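Local coordinates for protein metallophosphoesterase (Clostridium thermocellum, PDB 4J6O) that removes phosphate groups as a manganese-binding, calcineurin-like phosphatase, the domain that probably heals 2',3'-phosphate ends in the bacterial Pnkp-Hen1 RNA repair system, at residues A[6-11]-A[143-148]; A[23-28]-A[247-252]; A[65-70]-A[116-121]. One frame throughout, in Å; residues are numbered along the deposited sequence. Where two conformers were deposited one is given.

Contact 1. Residues A[6-11]-A[143-148]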
loop_
_atom_site.group_PDB
_atom_site.type_symbol
_atom_site.label_atom_id
_atom_site.label_comp_id
_atom_site.label_asym_id
_atom_site.label_seq_id
_atom_site.Cartn_x
_atom_site.Cartn_y
_atom_site.Cartn_z
ATOM N N ASN A 6 -1.015 1.685 -17.237
ATOM C CA ASN A 6 -1.520 0.579 -18.024
ATOM C C ASN A 6 -0.684 -0.720 -17.886
ATOM O O ASN A 6 0.426 -0.822 -18.379
ATOM C CB ASN A 6 -1.619 1.038 -19.475
ATOM C CG ASN A 6 -2.389 0.081 -20.322
ATOM O OD1 ASN A 6 -2.357 -1.119 -20.077
ATOM N ND2 ASN A 6 -3.090 0.593 -21.329
ATOM N N LYS A 7 -1.225 -1.716 -17.192
ATOM C CA LYS A 7 -0.545 -3.010 -17.061
ATOM C C LYS A 7 -1.532 -4.087 -17.447
ATOM O O LYS A 7 -1.586 -5.145 -16.813
ATOM C CB LYS A 7 -0.096 -3.250 -15.622
ATOM C CG LYS A 7 1.080 -2.397 -15.183
ATOM C CD LYS A 7 2.402 -2.939 -15.723
ATOM C CE LYS A 7 3.562 -2.503 -14.825
ATOM N NZ LYS A 7 4.858 -2.954 -15.393
ATOM N N LYS A 8 -2.356 -3.781 -18.437
ATOM C CA LYS A 8 -3.395 -4.695 -18.879
ATOM C C LYS A 8 -2.859 -6.041 -19.375
ATOM O O LYS A 8 -3.591 -7.042 -19.378
ATOM C CB LYS A 8 -4.278 -4.024 -19.906
ATOM C CG LYS A 8 -5.146 -2.930 -19.318
ATOM C CD LYS A 8 -6.009 -2.338 -20.429
ATOM C CE LYS A 8 -6.867 -1.206 -19.936
ATOM N NZ LYS A 8 -7.605 -0.578 -21.077
ATOM N N ASP A 9 -1.579 -6.090 -19.741
ATOM C CA ASP A 9 -0.961 -7.343 -20.176
ATOM C C ASP A 9 -0.502 -8.230 -19.007
ATOM O O ASP A 9 0.012 -9.347 -19.214
ATOM C CB ASP A 9 0.200 -7.068 -21.132
ATOM C CG ASP A 9 1.114 -5.948 -20.654
ATOM O OD1 ASP A 9 0.880 -5.338 -19.583
ATOM O OD2 ASP A 9 2.079 -5.669 -21.387
ATOM N N GLU A 10 -0.701 -7.743 -17.796
ATOM C CA GLU A 10 -0.359 -8.487 -16.590
ATOM C C GLU A 10 -1.596 -9.199 -16.046
ATOM O O GLU A 10 -2.556 -8.554 -15.575
ATOM C CB GLU A 10 0.242 -7.550 -15.545
ATOM C CG GLU A 10 1.621 -7.001 -15.908
ATOM C CD GLU A 10 2.748 -8.021 -15.698
ATOM O OE1 GLU A 10 2.680 -8.840 -14.736
ATOM O OE2 GLU A 10 3.705 -7.997 -16.509
ATOM N N HIS A 11 -1.579 -10.533 -16.090
ATOM C CA HIS A 11 -2.805 -11.257 -15.773
ATOM C C HIS A 11 -2.782 -11.915 -14.396
ATOM O O HIS A 11 -3.814 -12.354 -13.921
ATOM C CB HIS A 11 -3.137 -12.260 -16.893
ATOM C CG HIS A 11 -3.188 -11.629 -18.253
ATOM N ND1 HIS A 11 -4.232 -10.826 -18.660
ATOM C CD2 HIS A 11 -2.299 -11.638 -19.275
ATOM C CE1 HIS A 11 -3.998 -10.394 -19.890
ATOM N NE2 HIS A 11 -2.832 -10.873 -20.288
ATOM N N HIS A 143 -1.674 4.285 -9.727
ATOM C CA HIS A 143 -2.509 3.079 -9.679
ATOM C C HIS A 143 -2.168 2.256 -10.888
ATOM O O HIS A 143 -1.483 2.706 -11.779
ATOM C CB HIS A 143 -3.996 3.433 -9.708
ATOM C CG HIS A 143 -4.460 4.079 -10.997
ATOM N ND1 HIS A 143 -4.091 5.364 -11.379
ATOM C CD2 HIS A 143 -5.288 3.616 -11.969
ATOM C CE1 HIS A 143 -4.706 5.666 -12.514
ATOM N NE2 HIS A 143 -5.415 4.624 -12.910
ATOM N N TYR A 144 -2.632 1.009 -10.892
ATOM C CA TYR A 144 -2.420 0.182 -12.067
ATOM C C TYR A 144 -3.748 -0.368 -12.523
ATOM O O TYR A 144 -4.589 -0.716 -11.705
ATOM C CB TYR A 144 -1.495 -0.984 -11.770
ATOM C CG TYR A 144 -0.056 -0.626 -11.594
ATOM C CD1 TYR A 144 0.697 -0.180 -12.669
ATOM C CD2 TYR A 144 0.566 -0.745 -10.371
ATOM C CE1 TYR A 144 2.037 0.121 -12.528
ATOM C CE2 TYR A 144 1.911 -0.456 -10.212
ATOM C CZ TYR A 144 2.655 -0.033 -11.318
ATOM O OH TYR A 144 3.996 0.295 -11.212
ATOM N N VAL A 145 -3.961 -0.348 -13.836
ATOM C CA VAL A 145 -5.063 -1.098 -14.445
ATOM C C VAL A 145 -4.453 -2.377 -14.989
ATOM O O VAL A 145 -3.584 -2.348 -15.885
ATOM C CB VAL A 145 -5.749 -0.274 -15.581
ATOM C CG1 VAL A 145 -6.968 -1.000 -16.095
ATOM C CG2 VAL A 145 -6.151 1.144 -15.038
ATOM N N LEU A 146 -4.938 -3.511 -14.495
ATOM C CA LEU A 146 -4.313 -4.781 -14.816
ATOM C C LEU A 146 -5.304 -5.738 -15.478
ATOM O O LEU A 146 -6.518 -5.489 -15.472
ATOM C CB LEU A 146 -3.860 -5.431 -13.509
ATOM C CG LEU A 146 -2.840 -4.607 -12.743
ATOM C CD1 LEU A 146 -3.268 -4.491 -11.275
ATOM C CD2 LEU A 146 -1.579 -5.394 -12.731
ATOM N N ASP A 147 -4.752 -6.810 -16.066
ATOM C CA ASP A 147 -5.536 -7.971 -16.511
ATOM C C ASP A 147 -6.716 -7.569 -17.380
ATOM O O ASP A 147 -7.889 -7.747 -17.003
ATOM C CB ASP A 147 -6.032 -8.777 -15.309
ATOM C CG ASP A 147 -6.637 -10.101 -15.739
ATOM O OD1 ASP A 147 -6.214 -10.601 -16.822
ATOM O OD2 ASP A 147 -7.530 -10.600 -15.028
ATOM N N ASP A 148 -6.371 -7.001 -18.533
ATOM C CA ASP A 148 -7.355 -6.587 -19.532
ATOM C C ASP A 148 -8.390 -5.637 -18.978
ATOM O O ASP A 148 -9.533 -5.643 -19.431
ATOM C CB ASP A 148 -8.059 -7.811 -20.158
ATOM C CG ASP A 148 -7.122 -8.661 -20.969
ATOM O OD1 ASP A 148 -6.239 -8.089 -21.621
ATOM O OD2 ASP A 148 -7.259 -9.895 -20.968
#
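Main-chain bonds set the frame where 6-11 meets 143-148 as a short parallel edge pairing that ends in a turn. Lys-7 N donates to Val-145 O at 2.8 Å, in the carbonyl plane, and from Lys-7 the chain folds into a type I turn to Glu-10. Asn-6 OD1 accepts from Lys-8 N in an Asx turn. Within the type I turn, Lys-8 O accepts from Asp-148 N at 2.9 Å, while Asp-147 N makes only a weak bond to Glu-10 O.

The polar side-chain link is a histidine-carboxylate pair. His-11 ND1 donates its N-H to the anti lone pair of Asp-147 OD1 at 2.7 Å, with the oxygen in the ring plane but ring and carboxylate 83° apart. Tyr-238 OH bonds OD2, so both oxygens of this buried carboxylate are bonded.

Apolar contacts run alongside. Lys-7, bent at chi2 (-78°), lays CG 3.4 Å from Tyr-144 CD1, whereas Lys-8 stretches along Val-145, and Lys-8 CE lies 3.8 Å from Val-145 CG1. Leu-146 CD2 touches both Lys-7 CB and Glu-10 CB.

Strand 6-7 thus forms the outer edge of a mixed sheet, with 143-146 between it and 151-154, and Lys-7 and Tyr-144 both touch Leu-90 of strand 89-91.

Contact 2. Residues A[23-28]-A[247-252]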
loop_
_atom_site.group_PDB
_atom_site.type_symbol
_atom_site.label_atom_id
_atom_site.label_comp_id
_atom_site.label_asym_id
_atom_site.label_seq_id
_atom_site.Cartn_x
_atom_site.Cartn_y
_atom_site.Cartn_z
ATOM N N CYS A 23 5.099 -3.270 9.687
ATOM C CA CYS A 23 4.867 -4.552 10.349
ATOM C C CYS A 23 5.562 -5.715 9.581
ATOM O O CYS A 23 4.889 -6.552 8.986
ATOM C CB CYS A 23 3.402 -4.812 10.461
ATOM S SG CYS A 23 2.628 -3.635 11.674
ATOM N N TYR A 24 6.870 -5.703 9.589
ATOM C CA TYR A 24 7.623 -6.734 8.892
ATOM C C TYR A 24 7.270 -8.163 9.331
ATOM O O TYR A 24 7.175 -9.057 8.471
ATOM C CB TYR A 24 9.129 -6.505 9.070
ATOM C CG TYR A 24 9.950 -7.596 8.431
ATOM C CD1 TYR A 24 10.233 -7.544 7.085
ATOM C CD2 TYR A 24 10.360 -8.677 9.158
ATOM C CE1 TYR A 24 10.971 -8.543 6.486
ATOM C CE2 TYR A 24 11.097 -9.696 8.555
ATOM C CZ TYR A 24 11.379 -9.609 7.215
ATOM O OH TYR A 24 12.121 -10.613 6.598
ATOM N N ASP A 25 7.109 -8.416 10.643
ATOM C CA ASP A 25 6.956 -9.806 11.092
ATOM C C ASP A 25 5.694 -10.378 10.460
ATOM O O ASP A 25 5.678 -11.551 9.979
ATOM C CB ASP A 25 6.880 -9.895 12.620
ATOM C CG ASP A 25 8.185 -9.551 13.301
ATOM O OD1 ASP A 25 9.242 -9.621 12.647
ATOM O OD2 ASP A 25 8.131 -9.230 14.536
ATOM N N GLU A 26 4.657 -9.542 10.429
ATOM C CA GLU A 26 3.356 -9.986 9.946
ATOM C C GLU A 26 3.410 -10.113 8.432
ATOM O O GLU A 26 2.782 -10.985 7.869
ATOM C CB GLU A 26 2.241 -8.999 10.290
ATOM C CG GLU A 26 1.829 -8.997 11.793
ATOM C CD GLU A 26 2.781 -8.251 12.685
ATOM O OE1 GLU A 26 3.748 -7.605 12.229
ATOM O OE2 GLU A 26 2.561 -8.311 13.917
ATOM N N LEU A 27 4.109 -9.192 7.803
ATOM C CA LEU A 27 4.335 -9.289 6.339
ATOM C C LEU A 27 5.035 -10.602 5.963
ATOM O O LEU A 27 4.613 -11.272 5.028
ATOM C CB LEU A 27 5.114 -8.053 5.838
ATOM C CG LEU A 27 5.446 -8.123 4.345
ATOM C CD1 LEU A 27 4.205 -8.316 3.457
ATOM C CD2 LEU A 27 6.251 -6.858 3.937
ATOM N N LYS A 28 6.083 -10.949 6.700
ATOM C CA LYS A 28 6.801 -12.179 6.415
ATOM C C LYS A 28 5.878 -13.365 6.617
ATOM O O LYS A 28 5.840 -14.265 5.761
ATOM C CB LYS A 28 8.022 -12.266 7.297
ATOM C CG LYS A 28 8.810 -13.581 7.178
ATOM C CD LYS A 28 9.985 -13.598 8.120
ATOM C CE LYS A 28 10.919 -14.782 7.799
ATOM N NZ LYS A 28 10.292 -16.019 8.288
ATOM N N LYS A 247 -3.004 -12.297 11.849
ATOM C CA LYS A 247 -3.306 -11.397 12.960
ATOM C C LYS A 247 -2.042 -10.688 13.425
ATOM O O LYS A 247 -0.962 -11.255 13.459
ATOM C CB LYS A 247 -3.876 -12.215 14.142
ATOM C CG LYS A 247 -4.630 -11.377 15.154
ATOM C CD LYS A 247 -5.939 -10.877 14.556
ATOM C CE LYS A 247 -6.691 -10.022 15.549
ATOM N NZ LYS A 247 -5.833 -8.888 15.920
ATOM N N ALA A 248 -2.167 -9.410 13.793
ATOM C CA ALA A 248 -1.021 -8.730 14.367
ATOM C C ALA A 248 -0.544 -9.427 15.621
ATOM O O ALA A 248 -1.374 -9.827 16.441
ATOM C CB ALA A 248 -1.415 -7.265 14.735
ATOM N N LEU A 249 0.767 -9.421 15.836
ATOM C CA LEU A 249 1.381 -10.083 16.985
ATOM C C LEU A 249 1.196 -9.289 18.266
ATOM O O LEU A 249 1.153 -9.843 19.365
ATOM C CB LEU A 249 2.871 -10.277 16.709
ATOM C CG LEU A 249 3.228 -11.208 15.557
ATOM C CD1 LEU A 249 4.729 -11.152 15.281
ATOM C CD2 LEU A 249 2.793 -12.637 15.834
ATOM N N LYS A 250 1.075 -7.972 18.104
ATOM C CA LYS A 250 0.903 -6.998 19.187
ATOM C C LYS A 250 0.144 -5.821 18.638
ATOM O O LYS A 250 0.000 -5.657 17.417
ATOM C CB LYS A 250 2.238 -6.398 19.712
ATOM C CG LYS A 250 3.366 -7.358 19.964
ATOM C CD LYS A 250 4.675 -6.645 20.335
ATOM C CE LYS A 250 5.845 -7.658 20.371
ATOM N NZ LYS A 250 5.546 -8.941 21.112
ATOM N N THR A 251 -0.304 -4.964 19.546
ATOM C CA THR A 251 -0.825 -3.663 19.132
ATOM C C THR A 251 0.331 -2.662 19.051
ATOM O O THR A 251 0.835 -2.219 20.069
ATOM C CB THR A 251 -1.863 -3.104 20.132
ATOM O OG1 THR A 251 -3.072 -3.869 20.060
ATOM C CG2 THR A 251 -2.172 -1.678 19.785
ATOM N N TYR A 252 0.732 -2.268 17.850
ATOM C CA TYR A 252 1.962 -1.480 17.742
ATOM C C TYR A 252 1.698 0.004 17.839
ATOM O O TYR A 252 2.582 0.772 18.185
ATOM C CB TYR A 252 2.648 -1.735 16.405
ATOM C CG TYR A 252 3.065 -3.182 16.176
ATOM C CD1 TYR A 252 4.162 -3.707 16.825
ATOM C CD2 TYR A 252 2.346 -3.997 15.310
ATOM C CE1 TYR A 252 4.540 -5.012 16.629
ATOM C CE2 TYR A 252 2.716 -5.345 15.121
ATOM C CZ TYR A 252 3.825 -5.811 15.775
ATOM O OH TYR A 252 4.213 -7.135 15.609
HETATM O O HOH W 1 6.194 -8.610 16.433
#
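Glu-26, in the first turn of helix 24-33, is the side chain through which the N-terminal end of the helix is tied to the loop that follows edge strand 242-247. Its CB leaves the helix toward that loop, and CG lies beside the backbone N, anti to the carbonyl carbon (chi1 -73°). Glu-26 CG passes the loop backbone, 3.8 Å from Ala-248 CA. A bend at chi2 (78°) then swings the carboxylate toward Leu-249 and Tyr-252. At the tip Glu-26 OE2 takes two bonds: Leu-249 N comes in nearly straight at 2.9 Å on the anti lone pair, and Tyr-252 OH donates at 2.6 Å on the syn one. Glu-26 OE1 stays 3.4 Å from Tyr-252 OH. Tyrosine and glutamate meet tip to tip, the carboxylate almost perpendicular to the ring.

Around this centre, Cys-23 at the N-cap position brings SG obliquely to the Tyr-252 ring, 3.7 Å from Tyr-252 CD2, a sulfur-aromatic contact. Asp-25 CB meets Leu-249 CD1 at 3.6 Å. A water donates to both Asp-25 OD2 and Tyr-252 OH, while Asp-25 OD1 forms a salt bridge with Lys-72.

OE2, gripped by two donors, is well satisfied, and these together with the nearby helix N terminus would probably favour the ionised carboxylate.

Contact 3. Residues A[65-70]-A[116-121]. With MN (manganese (II) ion), chain J.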
loop_
_atom_site.group_PDB
_atom_site.type_symbol
_atom_site.label_atom_id
_atom_site.label_comp_id
_atom_site.label_asym_id
_atom_site.label_seq_id
_atom_site.Cartn_x
_atom_site.Cartn_y
_atom_site.Cartn_z
ATOM N N ASP A 65 1.563 2.520 1.745
ATOM C CA ASP A 65 1.636 2.821 3.201
ATOM C C ASP A 65 2.528 1.768 3.866
ATOM O O ASP A 65 2.147 1.067 4.810
ATOM C CB ASP A 65 0.264 2.904 3.844
ATOM C CG ASP A 65 -0.256 4.371 3.913
ATOM O OD1 ASP A 65 0.379 5.213 3.264
ATOM O OD2 ASP A 65 -1.266 4.657 4.570
ATOM N N LEU A 66 3.732 1.641 3.302
ATOM C CA LEU A 66 4.803 0.741 3.824
ATOM C C LEU A 66 5.437 1.288 5.087
ATOM O O LEU A 66 5.891 0.512 5.944
ATOM C CB LEU A 66 5.908 0.596 2.743
ATOM C CG LEU A 66 5.444 0.196 1.364
ATOM C CD1 LEU A 66 6.729 0.122 0.488
ATOM C CD2 LEU A 66 4.705 -1.142 1.374
ATOM N N VAL A 67 5.444 2.630 5.212
ATOM C CA VAL A 67 6.193 3.274 6.273
ATOM C C VAL A 67 5.289 3.858 7.341
ATOM O O VAL A 67 4.079 3.831 7.204
ATOM C CB VAL A 67 7.097 4.389 5.663
ATOM C CG1 VAL A 67 8.009 3.804 4.547
ATOM C CG2 VAL A 67 6.243 5.496 5.052
ATOM N N ASP A 68 5.908 4.295 8.449
ATOM C CA ASP A 68 5.248 4.920 9.610
ATOM C C ASP A 68 4.654 3.929 10.586
ATOM O O ASP A 68 4.229 2.837 10.186
ATOM C CB ASP A 68 4.190 5.936 9.167
ATOM C CG ASP A 68 4.817 7.190 8.509
ATOM O OD1 ASP A 68 6.051 7.251 8.358
ATOM O OD2 ASP A 68 4.039 8.070 8.112
ATOM N N ARG A 69 4.715 4.284 11.874
ATOM C CA ARG A 69 3.993 3.648 12.985
ATOM C C ARG A 69 4.638 2.400 13.524
ATOM O O ARG A 69 4.896 2.286 14.723
ATOM C CB ARG A 69 2.540 3.322 12.678
ATOM C CG ARG A 69 1.675 4.569 12.422
ATOM C CD ARG A 69 0.227 4.183 12.235
ATOM N NE ARG A 69 -0.647 5.367 12.088
ATOM C CZ ARG A 69 -1.256 5.704 10.958
ATOM N NH1 ARG A 69 -1.068 4.999 9.836
ATOM N NH2 ARG A 69 -2.047 6.786 10.917
ATOM N N GLY A 70 4.883 1.447 12.635
ATOM C CA GLY A 70 5.330 0.135 13.102
ATOM C C GLY A 70 6.805 -0.024 13.430
ATOM O O GLY A 70 7.609 0.889 13.233
ATOM N N ASP A 116 7.534 9.917 12.869
ATOM C CA ASP A 116 8.663 9.944 13.787
ATOM C C ASP A 116 9.320 8.562 13.824
ATOM O O ASP A 116 10.543 8.465 13.853
ATOM C CB ASP A 116 8.245 10.366 15.198
ATOM C CG ASP A 116 7.341 9.326 15.876
ATOM O OD1 ASP A 116 6.337 8.930 15.261
ATOM O OD2 ASP A 116 7.646 8.918 17.021
ATOM N N ARG A 117 8.512 7.502 13.817
ATOM C CA ARG A 117 9.118 6.184 13.899
ATOM C C ARG A 117 9.923 5.894 12.642
ATOM O O ARG A 117 10.984 5.318 12.722
ATOM C CB ARG A 117 8.084 5.044 14.057
ATOM C CG ARG A 117 7.062 5.242 15.151
ATOM C CD ARG A 117 7.738 5.390 16.481
ATOM N NE ARG A 117 6.847 5.921 17.513
ATOM C CZ ARG A 117 5.971 5.198 18.205
ATOM N NH1 ARG A 117 5.828 3.892 17.976
ATOM N NH2 ARG A 117 5.227 5.786 19.132
ATOM N N THR A 118 9.423 6.305 11.475
ATOM C CA THR A 118 10.126 6.017 10.217
ATOM C C THR A 118 11.484 6.724 10.270
ATOM O O THR A 118 12.526 6.166 9.902
ATOM C CB THR A 118 9.354 6.547 8.988
ATOM O OG1 THR A 118 8.098 5.859 8.888
ATOM C CG2 THR A 118 10.160 6.339 7.660
ATOM N N LEU A 119 11.463 7.958 10.743
ATOM C CA LEU A 119 12.673 8.762 10.669
ATOM C C LEU A 119 13.746 8.228 11.605
ATOM O O LEU A 119 14.930 8.177 11.261
ATOM C CB LEU A 119 12.354 10.209 10.986
ATOM C CG LEU A 119 11.500 10.883 9.905
ATOM C CD1 LEU A 119 11.076 12.292 10.370
ATOM C CD2 LEU A 119 12.226 10.906 8.561
ATOM N N GLU A 120 13.319 7.810 12.786
ATOM C CA GLU A 120 14.268 7.292 13.759
ATOM C C GLU A 120 14.805 5.919 13.361
ATOM O O GLU A 120 15.953 5.587 13.650
ATOM C CB GLU A 120 13.664 7.275 15.152
ATOM C CG GLU A 120 12.638 6.225 15.390
ATOM C CD GLU A 120 11.924 6.429 16.716
ATOM O OE1 GLU A 120 11.967 7.558 17.260
ATOM O OE2 GLU A 120 11.320 5.458 17.221
ATOM N N GLN A 121 13.995 5.157 12.640
ATOM C CA GLN A 121 14.463 3.893 12.094
ATOM C C GLN A 121 15.365 4.082 10.865
ATOM O O GLN A 121 16.348 3.361 10.679
ATOM C CB GLN A 121 13.274 2.962 11.829
ATOM C CG GLN A 121 12.583 2.549 13.153
ATOM C CD GLN A 121 11.328 1.721 12.903
ATOM O OE1 GLN A 121 11.282 0.973 11.947
ATOM N NE2 GLN A 121 10.280 1.915 13.738
HETATM MN MN MN J . -2.393 3.627 6.092
HETATM O O HOH W 2 6.628 1.559 16.559
HETATM O O HOH W 3 -3.767 2.526 7.584
#
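The metal-bearing loop 65-70, which carries the GDxVDRG signature of calcineurin-like phosphoesterases (here GDLVDRG), rests on helix 115-122 through a compact inner part and a wetter outer one. On the inner side Thr-118 points at the loop, its OG1 anti to the carbonyl carbon (chi1 -64°), and Thr-118 OG1 donates to the anti lone pair of Asp-68 OD1 over a very short 2.5 Å. Asp-68 N lies 2.7 Å from the same Thr-118 OG1. Beside it Val-67 CB sits 3.7 Å from Thr-118 OG1, and both side chains also touch Leu-100 and Ile-73 of the adjoining helices. Along the next helical turn, extended Gln-121 donates NE2 directly to Gly-70 O at 2.9 Å, nearly straight and close to its amide plane, while OE1 accepts from Ile-73 N.

The outer side is looser. Arg-117, bent at chi2 (-59°), sets CG 3.7 Å from Arg-69 O, but its guanidinium reaches that carbonyl through a water, which donates to Arg-69 O and accepts from Arg-117 NH1. Its NE forms a salt bridge with Asp-116 OD2, met from above the carboxylate plane.

At the start of the loop Asp-65 OD2 binds manganese at 2.2 Å with Asp-19 and His-21. Thr-118 thus helps to orient the Asp-68 carboxylate, whose OD2 bonds His-96 ND1 and whose charge would probably favour a protonated, polarised His-96.

How the contacts relate
From the N terminus, the chain first lays down 6-11, and 131 residues lie between it and its partner 143-148; contact 1 thus closes a loop that brings an edge strand onto one mixed sheet. Inside that loop, 23-28 begins a still longer one, and contact 2 closes it only at 247-252, near the C terminus, so contacts 1 and 2 cross. Contact 3, with 45 residues between its segments, nests within both, joining the manganese loop to helix 115-122. Contacts 2 and 3 lie close, their centres about 14 Å apart, whereas contact 1 is about 30 Å from each by centres, across the middle of the domain. Contact 2 ties helix 24-33 to the loop after strand 242-247.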